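Side-chain contact in nadb-ler3 (Gallus gallus, PDB 3WXB), which reduces carbonyl compounds with NAD(P)H and belongs to the short-chain dehydrogenase/reductase family: residues A122-I125 and D126-T129. Numbering follows the deposited sequence.
Sequences ANTI and DNET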
# COMPACT_ATOMS: atom_id res chain seq x y z
N ALA A 122 7.38 6.28 14.40
CA ALA A 122 8.81 5.95 14.59
C ALA A 122 9.01 4.55 15.08
O ALA A 122 10.07 4.20 15.57
CB ALA A 122 9.45 6.94 15.57
N ASN A 123 8.00 3.73 15.00
CA ASN A 123 8.22 2.36 15.45
C ASN A 123 8.98 1.45 14.45
O ASN A 123 8.88 1.61 13.22
CB ASN A 123 6.93 1.76 15.99
CG ASN A 123 5.77 2.08 15.18
OD1 ASN A 123 5.51 1.40 14.18
ND2 ASN A 123 5.00 3.10 15.58
N THR A 124 9.79 0.53 14.99
CA THR A 124 10.55 -0.44 14.18
C THR A 124 9.70 -1.70 13.91
O THR A 124 8.55 -1.78 14.37
CB THR A 124 11.85 -0.82 14.92
OG1 THR A 124 11.51 -1.20 16.25
CG2 THR A 124 12.78 0.37 15.03
N ILE A 125 10.23 -2.68 13.15
CA ILE A 125 9.39 -3.86 12.75
C ILE A 125 8.86 -4.65 13.99
O ILE A 125 7.77 -5.24 13.97
CB ILE A 125 10.18 -4.77 11.75
CG1 ILE A 125 9.36 -5.94 11.23
CG2 ILE A 125 11.44 -5.33 12.40
CD1 ILE A 125 10.00 -6.61 10.03
N ASP A 126 9.65 -4.65 15.05
CA ASP A 126 9.31 -5.46 16.22
C ASP A 126 8.22 -4.81 17.01
O ASP A 126 7.44 -5.50 17.66
CB ASP A 126 10.52 -5.65 17.14
CG ASP A 126 11.46 -6.69 16.64
OD1 ASP A 126 11.18 -7.36 15.62
OD2 ASP A 126 12.50 -6.86 17.27
N ASN A 127 8.12 -3.49 16.95
CA ASN A 127 7.08 -2.92 17.74
C ASN A 127 6.02 -2.17 16.95
O ASN A 127 5.27 -1.39 17.52
CB ASN A 127 7.66 -2.12 18.90
CG ASN A 127 8.61 -1.12 18.45
OD1 ASN A 127 8.30 -0.38 17.52
ND2 ASN A 127 9.80 -1.09 19.05
N GLU A 128 5.95 -2.46 15.64
CA GLU A 128 4.82 -2.07 14.84
C GLU A 128 3.53 -2.62 15.46
O GLU A 128 3.55 -3.73 16.01
CB GLU A 128 5.06 -2.64 13.43
CG GLU A 128 4.39 -1.90 12.30
CD GLU A 128 4.35 -0.36 12.39
OE1 GLU A 128 3.37 0.14 12.94
OE2 GLU A 128 5.23 0.31 11.81
N THR A 129 2.42 -1.88 15.42
CA THR A 129 1.17 -2.41 15.98
C THR A 129 -0.02 -2.43 15.03
O THR A 129 -0.04 -1.71 14.02
CB THR A 129 0.73 -1.65 17.26
OG1 THR A 129 0.35 -0.31 16.93
CG2 THR A 129 1.83 -1.66 18.31
O HOH W 1 7.93 -0.23 11.59
O HOH W 2 6.17 3.20 12.27
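Asn127 folds its side-chain amide back onto Thr124, where OD1 takes a weak hydrogen bond from the Thr124 backbone N at 3.1 Å, bent to 126°. CG of Asn127 lies between its own N and carbonyl carbon (chi1 54°), which turns the amide back toward the Thr124 N-H. Asn127 OD1 also sits 3.0 Å from Asn123 CB. Asn127 N bonds to Thr124 O at 3.1 Å, from well above the carbonyl plane. With Ile125 and Asp126 both near helical backbone angles and the CA atoms of Thr124 and Asn127 5.6 Å apart, this closes a type I beta turn. Glu128 N adds a second, weak bond to Thr124 O at 3.0 Å. The turn lies in the loop between strand 112-115 and helix 130-160 of the Rossmann fold, and Thr129 is the N-cap of that helix, its side chain capping a backbone N in the first turn and OG1 also hydrogen-bonding to Asp132 OD2. Glu128 is bent at chi2 (39°), and its carboxylate stands nearly perpendicular to the Asn123 amide. A water donates to Asn123 O at 2.6 Å and to Glu128 OE2 at 2.8 Å. OE2 also accepts from Ser197 N at the start of helix 196-216, which helps to hold the buried acid. Gln194 OE1 receives the Ile125 N-H, while Gln149 NE2 of the second subunit reaches Ile125 O and Glu128 O across the dimer interface.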